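Methylthioribose-1-phosphate isomerase (Saccharomyces cerevisiae, PDB 1W2W) catalyses the interconversion of 5-methylthioribose 1-phosphate and 5-methylthioribulose 1-phosphate in the methionine salvage pathway, the chain here being the first part of the longer enzyme. Local coordinates at residues Lys92-Leu95 with Asn96-Asp100; Leu116-Ile119 with Lys120-Leu123; Lys130-Asp133 with Gly134-Asn138; Glu146-Ala149 with Asn150-Met154. All blocks are in the same frame, centred on the assembly; numbering follows the deposited sequence.

All four contacts lie within single helices, joining residues three or four apart. Contacts 1, 2 and 3 sit on three successive helices, 88-103, 111-124 and 129-168, that pack against one another: the Asp100-Lys120 salt bridge joins contacts 1 and 2, Ile119, Ile122 and Leu123 join contact 2 to contact 3, and Leu95 meets Phe132 between contacts 1 and 3. Each turns leucine, isoleucine or phenylalanine into the bundle; contacts 1 and 3 also bury Arg98 and Asp133, which have polar partners outside the segments. Contact 4 shares helix 129-168 with contact 3, their centres about 24 Å apart, but is chiefly polar, with acid-amide pairs, two waters and another protein chain beside it.

Contact 1: residues Lys92-Leu95 with Asn96-Asp100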
loop_
_atom_site.group_PDB
_atom_site.type_symbol
_atom_site.label_atom_id
_atom_site.label_comp_id
_atom_site.label_asym_id
_atom_site.label_seq_id
_atom_site.Cartn_x
_atom_site.Cartn_y
_atom_site.Cartn_z
ATOM N N LYS A 92 -26.594 -8.325 -37.471
ATOM C CA LYS A 92 -26.257 -9.156 -36.313
ATOM C C LYS A 92 -24.814 -9.646 -36.279
ATOM O O LYS A 92 -24.196 -9.697 -35.215
ATOM C CB LYS A 92 -27.228 -10.337 -36.211
ATOM C CG LYS A 92 -28.607 -9.914 -35.750
ATOM C CD LYS A 92 -29.456 -11.122 -35.387
ATOM C CE LYS A 92 -29.965 -11.811 -36.649
ATOM N NZ LYS A 92 -30.905 -12.905 -36.279
ATOM N N THR A 93 -24.267 -10.017 -37.431
ATOM C CA THR A 93 -22.874 -10.441 -37.511
ATOM C C THR A 93 -21.902 -9.385 -36.975
ATOM O O THR A 93 -21.003 -9.690 -36.187
ATOM C CB THR A 93 -22.520 -10.791 -38.964
ATOM O OG1 THR A 93 -23.292 -11.934 -39.351
ATOM C CG2 THR A 93 -21.064 -11.263 -39.072
ATOM N N VAL A 94 -22.089 -8.148 -37.416
ATOM C CA VAL A 94 -21.246 -7.060 -36.933
ATOM C C VAL A 94 -21.527 -6.747 -35.459
ATOM O O VAL A 94 -20.589 -6.578 -34.665
ATOM C CB VAL A 94 -21.366 -5.810 -37.810
ATOM C CG1 VAL A 94 -20.634 -4.621 -37.166
ATOM C CG2 VAL A 94 -20.792 -6.099 -39.196
ATOM N N LEU A 95 -22.803 -6.681 -35.090
ATOM C CA LEU A 95 -23.148 -6.469 -33.681
ATOM C C LEU A 95 -22.500 -7.530 -32.786
ATOM O O LEU A 95 -21.905 -7.198 -31.754
ATOM C CB LEU A 95 -24.661 -6.442 -33.486
ATOM C CG LEU A 95 -25.223 -6.024 -32.126
ATOM C CD1 LEU A 95 -24.441 -4.842 -31.571
ATOM C CD2 LEU A 95 -26.673 -5.635 -32.362
ATOM N N ASN A 96 -22.605 -8.799 -33.175
ATOM C CA ASN A 96 -21.992 -9.864 -32.387
ATOM C C ASN A 96 -20.486 -9.715 -32.273
ATOM O O ASN A 96 -19.908 -9.957 -31.215
ATOM C CB ASN A 96 -22.378 -11.253 -32.902
ATOM C CG ASN A 96 -23.741 -11.684 -32.403
ATOM O OD1 ASN A 96 -24.054 -11.536 -31.216
ATOM N ND2 ASN A 96 -24.564 -12.207 -33.303
ATOM N N LYS A 97 -19.852 -9.296 -33.361
ATOM C CA LYS A 97 -18.415 -9.049 -33.356
ATOM C C LYS A 97 -18.082 -7.921 -32.376
ATOM O O LYS A 97 -17.105 -7.995 -31.631
ATOM C CB LYS A 97 -17.949 -8.702 -34.771
ATOM C CG LYS A 97 -16.455 -8.442 -34.933
ATOM C CD LYS A 97 -16.098 -8.395 -36.425
ATOM C CE LYS A 97 -16.023 -6.971 -36.954
ATOM N NZ LYS A 97 -14.591 -6.560 -37.103
ATOM N N ARG A 98 -18.908 -6.883 -32.370
ATOM C CA ARG A 98 -18.669 -5.752 -31.482
ATOM C C ARG A 98 -18.956 -6.097 -30.015
ATOM O O ARG A 98 -18.295 -5.572 -29.111
ATOM C CB ARG A 98 -19.429 -4.513 -31.967
ATOM C CG ARG A 98 -18.743 -3.906 -33.187
ATOM C CD ARG A 98 -19.514 -2.799 -33.851
ATOM N NE ARG A 98 -19.511 -1.570 -33.057
ATOM C CZ ARG A 98 -18.447 -0.812 -32.851
ATOM N NH1 ARG A 98 -17.270 -1.144 -33.374
ATOM N NH2 ARG A 98 -18.561 0.290 -32.128
ATOM N N LEU A 99 -19.914 -6.994 -29.784
ATOM C CA LEU A 99 -20.105 -7.566 -28.445
ATOM C C LEU A 99 -18.907 -8.373 -27.955
ATOM O O LEU A 99 -18.522 -8.279 -26.787
ATOM C CB LEU A 99 -21.402 -8.380 -28.362
ATOM C CG LEU A 99 -22.710 -7.628 -28.609
ATOM C CD1 LEU A 99 -23.864 -8.626 -28.728
ATOM C CD2 LEU A 99 -22.974 -6.625 -27.477
ATOM N N ASP A 100 -18.307 -9.163 -28.838
ATOM C CA ASP A 100 -17.051 -9.837 -28.517
ATOM C C ASP A 100 -15.897 -8.873 -28.230
ATOM O O ASP A 100 -15.090 -9.114 -27.332
ATOM C CB ASP A 100 -16.668 -10.854 -29.608
ATOM C CG ASP A 100 -17.706 -11.962 -29.774
ATOM O OD1 ASP A 100 -18.565 -12.143 -28.882
ATOM O OD2 ASP A 100 -17.743 -12.708 -30.781
#
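The backbone N of Asn96 donates to Lys92 O at 2.7 Å, the shortest of four successive i to i+4 bonds in this helical segment. Next come Leu99 N to Leu95 O at 2.8 Å and Arg98 N to Val94 O at 2.9 Å, both approaching their acceptors nearly end-on, whereas Lys97 N meets Thr93 O from 30° out of the carbonyl plane. The side-chain amide of Asn96 folds back beside its own helix: ND2 lies 3.2 Å from Lys92 O, but at an angle too poor for a bond. On another face Val94 and Arg98 run side by side. Val94 CG1, anti to the backbone N (chi1 172°), packs against the arginine methylene CD at 3.9 Å, while the guanidinium group continues past it to salt bridges with Glu67 and Asp39. A looser apolar contact links Leu95 CD1 to Leu99 CG at 4.4 Å. This is a regular alpha-helical stretch packed in a helical bundle, and within helix 88-103 its residues serve different neighbours: Lys92, Asn96 and Leu99 touch helix 111-124, Val94 lies on Tyr83 of a loop, and Leu95 and Arg98 reach both Tyr83 and Ile38 of helix 38-46.

Contact 2: residues Leu116-Ile119 with Lys120-Leu123; sequences LVEI and KNIL
Glu118 and Ile122, one helical turn apart, cross at about a right angle, the carboxylate lying beside the isoleucine's longer branch. Glu118 has CG anti to its own N (chi1 -169°) and then bends at chi2, which brings OE2 to 3.8 Å from Ile122 CG1. The other carboxylate oxygen, OE1, faces Asn121, but its 3.9 Å separation from ND2 is too long for a hydrogen bond, and the carboxylate and amide planes stand 65° apart. Val117 instead runs alongside Asn121 in the same direction, with CG1 4.1 Å from ND2. Ile122 also folds CG1 over the backbone, 3.4 Å from Glu118 O, the acceptor for its own N-H. Were Ile122 replaced by alanine, the loss of CG1 and CD1 would probably leave Glu118 OE2 without the methylene beside it and open a gap toward Ser135 and Tyr139 of helix 129-168. Lys120 extends away from this face to its salt bridge with Asp100, its CB and CG first passing Leu116 O. Four backbone bonds, such as Leu123 N to Ile119 O at 2.8 Å, keep the turns regular. With Leu116 and Lys120 against helix 88-103, Ile119 and Ile122 against helix 129-168 and Leu123 touching both, while Val117 and Asn121 face outward, this is the pattern of an amphipathic alpha-helix packed between two others in a helical bundle.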
loop_
_atom_site.group_PDB
_atom_site.type_symbol
_atom_site.label_atom_id
_atom_site.label_comp_id
_atom_site.label_asym_id
_atom_site.label_seq_id
_atom_site.Cartn_x
_atom_site.Cartn_y
_atom_site.Cartn_z
ATOM N N LEU A 116 -23.477 -9.810 -21.274
ATOM C CA LEU A 116 -23.365 -9.896 -22.733
ATOM C C LEU A 116 -23.983 -11.187 -23.278
ATOM O O LEU A 116 -24.540 -11.197 -24.377
ATOM C CB LEU A 116 -21.915 -9.744 -23.202
ATOM C CG LEU A 116 -21.289 -8.379 -22.888
ATOM C CD1 LEU A 116 -19.871 -8.293 -23.443
ATOM C CD2 LEU A 116 -22.146 -7.207 -23.375
ATOM N N VAL A 117 -23.895 -12.269 -22.509
ATOM C CA VAL A 117 -24.560 -13.525 -22.864
ATOM C C VAL A 117 -26.068 -13.301 -22.984
ATOM O O VAL A 117 -26.697 -13.726 -23.958
ATOM C CB VAL A 117 -24.261 -14.637 -21.821
ATOM C CG1 VAL A 117 -25.229 -15.814 -21.972
ATOM C CG2 VAL A 117 -22.804 -15.093 -21.914
ATOM N N GLU A 118 -26.637 -12.616 -21.998
ATOM C CA GLU A 118 -28.058 -12.317 -21.993
ATOM C C GLU A 118 -28.415 -11.414 -23.169
ATOM O O GLU A 118 -29.427 -11.643 -23.838
ATOM C CB GLU A 118 -28.485 -11.682 -20.668
ATOM C CG GLU A 118 -29.992 -11.578 -20.470
ATOM C CD GLU A 118 -30.757 -12.818 -20.908
ATOM O OE1 GLU A 118 -30.392 -13.943 -20.500
ATOM O OE2 GLU A 118 -31.736 -12.660 -21.664
ATOM N N ILE A 119 -27.589 -10.400 -23.431
ATOM C CA ILE A 119 -27.864 -9.508 -24.562
ATOM C C ILE A 119 -27.831 -10.287 -25.885
ATOM O O ILE A 119 -28.682 -10.066 -26.759
ATOM C CB ILE A 119 -26.908 -8.304 -24.593
ATOM C CG1 ILE A 119 -27.173 -7.392 -23.387
ATOM C CG2 ILE A 119 -27.037 -7.546 -25.935
ATOM C CD1 ILE A 119 -26.082 -6.359 -23.111
ATOM N N LYS A 120 -26.869 -11.195 -26.031
ATOM C CA LYS A 120 -26.834 -12.059 -27.219
ATOM C C LYS A 120 -28.084 -12.931 -27.363
ATOM O O LYS A 120 -28.586 -13.139 -28.482
ATOM C CB LYS A 120 -25.586 -12.936 -27.239
ATOM C CG LYS A 120 -24.329 -12.188 -27.630
ATOM C CD LYS A 120 -23.192 -13.151 -27.899
ATOM C CE LYS A 120 -21.914 -12.411 -28.225
ATOM N NZ LYS A 120 -20.929 -13.392 -28.755
ATOM N N ASN A 121 -28.579 -13.448 -26.242
ATOM C CA ASN A 121 -29.824 -14.212 -26.247
ATOM C C ASN A 121 -31.011 -13.358 -26.668
ATOM O O ASN A 121 -31.898 -13.808 -27.406
ATOM C CB ASN A 121 -30.097 -14.814 -24.867
ATOM C CG ASN A 121 -29.244 -16.033 -24.594
ATOM O OD1 ASN A 121 -28.760 -16.685 -25.522
ATOM N ND2 ASN A 121 -29.047 -16.345 -23.318
ATOM N N ILE A 122 -31.032 -12.114 -26.200
ATOM C CA ILE A 122 -32.052 -11.184 -26.652
ATOM C C ILE A 122 -31.909 -10.915 -28.148
ATOM O O ILE A 122 -32.906 -10.901 -28.873
ATOM C CB ILE A 122 -32.016 -9.879 -25.847
ATOM C CG1 ILE A 122 -32.429 -10.162 -24.397
ATOM C CG2 ILE A 122 -32.976 -8.854 -26.462
ATOM C CD1 ILE A 122 -32.172 -8.988 -23.462
ATOM N N LEU A 123 -30.681 -10.706 -28.610
ATOM C CA LEU A 123 -30.458 -10.421 -30.026
ATOM C C LEU A 123 -30.963 -11.575 -30.889
ATOM O O LEU A 123 -31.579 -11.352 -31.935
ATOM C CB LEU A 123 -28.978 -10.161 -30.300
ATOM C CG LEU A 123 -28.563 -9.752 -31.711
ATOM C CD1 LEU A 123 -29.299 -8.529 -32.226
ATOM C CD2 LEU A 123 -27.057 -9.553 -31.782
#

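Contact 3: residues Lys130-Asp133 with Gly134-Asn138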
loop_
_atom_site.group_PDB
_atom_site.type_symbol
_atom_site.label_atom_id
_atom_site.label_comp_id
_atom_site.label_asym_id
_atom_site.label_seq_id
_atom_site.Cartn_x
_atom_site.Cartn_y
_atom_site.Cartn_z
ATOM N N LYS A 130 -35.387 -2.802 -34.504
ATOM C CA LYS A 130 -36.387 -2.130 -33.677
ATOM C C LYS A 130 -36.789 -2.967 -32.462
ATOM O O LYS A 130 -36.865 -2.457 -31.344
ATOM C CB LYS A 130 -37.637 -1.771 -34.493
ATOM C CG LYS A 130 -38.450 -0.615 -33.910
ATOM C CD LYS A 130 -39.738 -0.379 -34.703
ATOM C CE LYS A 130 -40.962 -0.376 -33.784
ATOM N NZ LYS A 130 -41.729 0.909 -33.829
ATOM N N ALA A 131 -37.053 -4.250 -32.684
ATOM C CA ALA A 131 -37.451 -5.132 -31.592
ATOM C C ALA A 131 -36.307 -5.291 -30.592
ATOM O O ALA A 131 -36.532 -5.271 -29.380
ATOM C CB ALA A 131 -37.884 -6.487 -32.125
ATOM N N PHE A 132 -35.094 -5.453 -31.107
ATOM C CA PHE A 132 -33.909 -5.591 -30.259
ATOM C C PHE A 132 -33.747 -4.357 -29.373
ATOM O O PHE A 132 -33.493 -4.471 -28.171
ATOM C CB PHE A 132 -32.658 -5.806 -31.109
ATOM C CG PHE A 132 -31.390 -5.927 -30.314
ATOM C CD1 PHE A 132 -31.220 -6.961 -29.397
ATOM C CD2 PHE A 132 -30.366 -5.006 -30.476
ATOM C CE1 PHE A 132 -30.052 -7.073 -28.661
ATOM C CE2 PHE A 132 -29.189 -5.113 -29.739
ATOM C CZ PHE A 132 -29.031 -6.142 -28.837
ATOM N N ASP A 133 -33.894 -3.190 -29.989
ATOM C CA ASP A 133 -33.788 -1.904 -29.308
ATOM C C ASP A 133 -34.733 -1.872 -28.103
ATOM O O ASP A 133 -34.322 -1.622 -26.964
ATOM C CB ASP A 133 -34.128 -0.820 -30.344
ATOM C CG ASP A 133 -33.893 0.595 -29.858
ATOM O OD1 ASP A 133 -34.019 0.865 -28.647
ATOM O OD2 ASP A 133 -33.588 1.516 -30.654
ATOM N N GLY A 134 -36.010 -2.138 -28.353
ATOM C CA GLY A 134 -37.011 -2.138 -27.302
ATOM C C GLY A 134 -36.723 -3.139 -26.197
ATOM O O GLY A 134 -36.874 -2.819 -25.018
ATOM N N SER A 135 -36.307 -4.344 -26.575
ATOM C CA SER A 135 -36.070 -5.402 -25.593
ATOM C C SER A 135 -34.788 -5.136 -24.802
ATOM O O SER A 135 -34.704 -5.455 -23.613
ATOM C CB SER A 135 -35.981 -6.763 -26.287
ATOM O OG SER A 135 -37.207 -7.071 -26.939
ATOM N N LEU A 136 -33.792 -4.563 -25.469
ATOM C CA LEU A 136 -32.549 -4.194 -24.808
ATOM C C LEU A 136 -32.766 -3.061 -23.810
ATOM O O LEU A 136 -32.179 -3.075 -22.720
ATOM C CB LEU A 136 -31.472 -3.820 -25.834
ATOM C CG LEU A 136 -30.096 -3.435 -25.278
ATOM C CD1 LEU A 136 -29.494 -4.551 -24.430
ATOM C CD2 LEU A 136 -29.135 -3.020 -26.395
ATOM N N TYR A 137 -33.599 -2.083 -24.173
ATOM C CA TYR A 137 -33.983 -1.036 -23.231
ATOM C C TYR A 137 -34.585 -1.661 -21.974
ATOM O O TYR A 137 -34.210 -1.314 -20.845
ATOM C CB TYR A 137 -35.027 -0.093 -23.840
ATOM C CG TYR A 137 -35.550 0.933 -22.849
ATOM C CD1 TYR A 137 -34.807 2.070 -22.537
ATOM C CD2 TYR A 137 -36.786 0.766 -22.227
ATOM C CE1 TYR A 137 -35.287 3.015 -21.623
ATOM C CE2 TYR A 137 -37.262 1.699 -21.325
ATOM C CZ TYR A 137 -36.513 2.815 -21.029
ATOM O OH TYR A 137 -36.999 3.744 -20.130
ATOM N N ASN A 138 -35.533 -2.573 -22.172
ATOM C CA ASN A 138 -36.127 -3.278 -21.032
ATOM C C ASN A 138 -35.050 -4.007 -20.236
ATOM O O ASN A 138 -35.061 -3.989 -18.997
ATOM C CB ASN A 138 -37.222 -4.250 -21.482
ATOM C CG ASN A 138 -38.466 -3.524 -21.952
ATOM O OD1 ASN A 138 -38.610 -2.323 -21.719
ATOM N ND2 ASN A 138 -39.363 -4.240 -22.615
#
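Phe132 and Leu136 both carry CG anti to the backbone N, with chi1 of 179° and -179°, and these matching torsions, with the one-turn spacing, let the two side chains leave the helix in the same direction. They lie side by side: the leucine methyl CD2 meets the ring obliquely at CE2 (3.9 Å) and CZ (4.0 Å). Their backbones are joined by the bond from Leu136 N to Phe132 O, at 2.7 Å the shortest of the segment. Ser135 has OG beside its own N, which puts the hydroxyl 3.1 Å from Ala131 O, the carbonyl that already accepts Ser135 N at 3.0 Å. Gly134 N donates to Lys130 O in an almost straight bond (171°), and Tyr137 N donates to Asp133 O. The polar ends of these last two side chains are occupied by more distant residues, Asp133 OD1 by Gln69 and Tyr137 OH by the backbone carbonyl of Arg10. Close to the start of the long helix 129-168, Phe132 and Leu136 fill the space between two partners, resting on Ile119 of helix 111-124 and on Val68, Val64 and Leu65 of helix 53-73. Ser135 packs on Ile122, and Tyr137 touches Pro13 and Val16 of the N-terminal region.

Contact 4: residues Glu146-Ala149 with Asn150-Met154; sequences EDLA and NNMKM
Asp147 and Asn151 meet through one direct but weak hydrogen bond, from ND2 to OD2 at 3.0 Å, bent to 126° at the hydrogen. The carboxylate and amide planes are nearly perpendicular, 83° apart. A water lies beside the remaining polar atoms of the two groups, within bonding distance of both, 2.6 Å from Asp147 OD1 and 2.8 Å from Asn151 OD1. Asp147 reaches this position with CG anti to its backbone N (chi1 -175°), while Asn151 holds CG beside its own N and close over Asp147 O. A second water bridges the neighbouring acid-amide pair: it donates to Glu146 OE1 at 3.1 Å and accepts from Asn150 ND2 at 3.0 Å. A leucine in place of Asn150 would probably leave this water without its amide donor and the Glu146 carboxylate without its bridge to the next turn. Beneath the side chains, regular i to i+4 bonds set the spacing, among them Asn150 N to Glu146 O at 2.8 Å. On a further face the selenomethionine Met152 curls back, bending at chi3 to lay CE 3.9 Å from Ala149 CA. Second-shell partners fix the buried pair: Asp147 OD2 is bonded to Ser189 OG and Asn151 ND2 to Gly190 O. In the middle of helix 129-168, the Asp147-Asn151 face lies against the segment carrying Thr188 to Thr193, which leads to helix 194-210, whereas Asn150, Lys153 and Met154 pack on another protein chain of the assembly, Asn150 and Lys153 each against an acidic side chain and Met154 against backbone.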
loop_
_atom_site.group_PDB
_atom_site.type_symbol
_atom_site.label_atom_id
_atom_site.label_comp_id
_atom_site.label_asym_id
_atom_site.label_seq_id
_atom_site.Cartn_x
_atom_site.Cartn_y
_atom_site.Cartn_z
ATOM N N GLU A 146 -32.699 -3.944 -10.725
ATOM C CA GLU A 146 -32.383 -5.103 -9.894
ATOM C C GLU A 146 -31.041 -4.963 -9.179
ATOM O O GLU A 146 -30.909 -5.377 -8.027
ATOM C CB GLU A 146 -32.439 -6.408 -10.693
ATOM C CG GLU A 146 -33.852 -6.766 -11.168
ATOM C CD GLU A 146 -33.902 -7.993 -12.057
ATOM O OE1 GLU A 146 -32.921 -8.767 -12.110
ATOM O OE2 GLU A 146 -34.941 -8.199 -12.719
ATOM N N ASP A 147 -30.039 -4.385 -9.836
ATOM C CA ASP A 147 -28.753 -4.188 -9.166
ATOM C C ASP A 147 -28.934 -3.362 -7.890
ATOM O O ASP A 147 -28.458 -3.745 -6.829
ATOM C CB ASP A 147 -27.732 -3.545 -10.105
ATOM C CG ASP A 147 -26.366 -3.430 -9.479
ATOM O OD1 ASP A 147 -25.622 -4.427 -9.540
ATOM O OD2 ASP A 147 -25.965 -2.393 -8.910
ATOM N N LEU A 148 -29.652 -2.246 -7.997
ATOM C CA LEU A 148 -29.885 -1.363 -6.855
ATOM C C LEU A 148 -30.731 -2.044 -5.778
ATOM O O LEU A 148 -30.405 -1.982 -4.590
ATOM C CB LEU A 148 -30.574 -0.075 -7.323
ATOM C CG LEU A 148 -30.998 0.918 -6.242
ATOM C CD1 LEU A 148 -29.761 1.420 -5.482
ATOM C CD2 LEU A 148 -31.712 2.078 -6.916
ATOM N N ALA A 149 -31.820 -2.689 -6.187
ATOM C CA ALA A 149 -32.695 -3.335 -5.219
ATOM C C ALA A 149 -31.953 -4.472 -4.515
ATOM O O ALA A 149 -32.114 -4.670 -3.307
ATOM C CB ALA A 149 -33.941 -3.882 -5.893
ATOM N N ASN A 150 -31.153 -5.214 -5.277
ATOM C CA ASN A 150 -30.432 -6.346 -4.712
ATOM C C ASN A 150 -29.285 -5.856 -3.824
ATOM O O ASN A 150 -28.944 -6.505 -2.838
ATOM C CB ASN A 150 -29.918 -7.289 -5.813
ATOM C CG ASN A 150 -31.032 -8.083 -6.478
ATOM O OD1 ASN A 150 -32.108 -8.248 -5.905
ATOM N ND2 ASN A 150 -30.780 -8.574 -7.693
ATOM N N ASN A 151 -28.679 -4.721 -4.166
ATOM C CA ASN A 151 -27.658 -4.159 -3.291
ATOM C C ASN A 151 -28.261 -3.823 -1.933
ATOM O O ASN A 151 -27.666 -4.085 -0.879
ATOM C CB ASN A 151 -27.063 -2.893 -3.901
ATOM C CG ASN A 151 -26.168 -3.203 -5.088
ATOM O OD1 ASN A 151 -25.758 -4.353 -5.292
ATOM N ND2 ASN A 151 -25.853 -2.178 -5.870
HETATM N N MSE A 152 -29.449 -3.239 -1.947
HETATM C CA MSE A 152 -30.097 -2.949 -0.667
HETATM C C MSE A 152 -30.458 -4.219 0.089
HETATM O O MSE A 152 -30.237 -4.315 1.300
HETATM C CB MSE A 152 -31.297 -2.038 -0.882
HETATM C CG MSE A 152 -30.826 -0.714 -1.443
HETATM SE SE MSE A 152 -32.290 0.568 -1.634
HETATM C CE MSE A 152 -33.489 -0.404 -2.773
ATOM N N LYS A 153 -31.006 -5.202 -0.615
ATOM C CA LYS A 153 -31.310 -6.494 -0.001
ATOM C C LYS A 153 -30.083 -7.154 0.632
ATOM O O LYS A 153 -30.136 -7.570 1.791
ATOM C CB LYS A 153 -31.916 -7.464 -1.019
ATOM C CG LYS A 153 -33.423 -7.348 -1.205
ATOM C CD LYS A 153 -33.916 -8.296 -2.303
ATOM C CE LYS A 153 -33.853 -9.753 -1.843
ATOM N NZ LYS A 153 -35.168 -10.466 -1.925
HETATM N N MSE A 154 -28.992 -7.262 -0.121
HETATM C CA MSE A 154 -27.796 -7.935 0.388
HETATM C C MSE A 154 -27.158 -7.126 1.515
HETATM O O MSE A 154 -26.572 -7.677 2.459
HETATM C CB MSE A 154 -26.792 -8.244 -0.737
HETATM C CG MSE A 154 -25.840 -7.145 -1.155
HETATM SE SE MSE A 154 -24.744 -7.899 -2.600
HETATM C CE MSE A 154 -25.957 -7.631 -4.154
HETATM O O HOH W 1 -32.763 -10.154 -9.376
HETATM O O HOH W 2 -24.216 -5.111 -7.452
#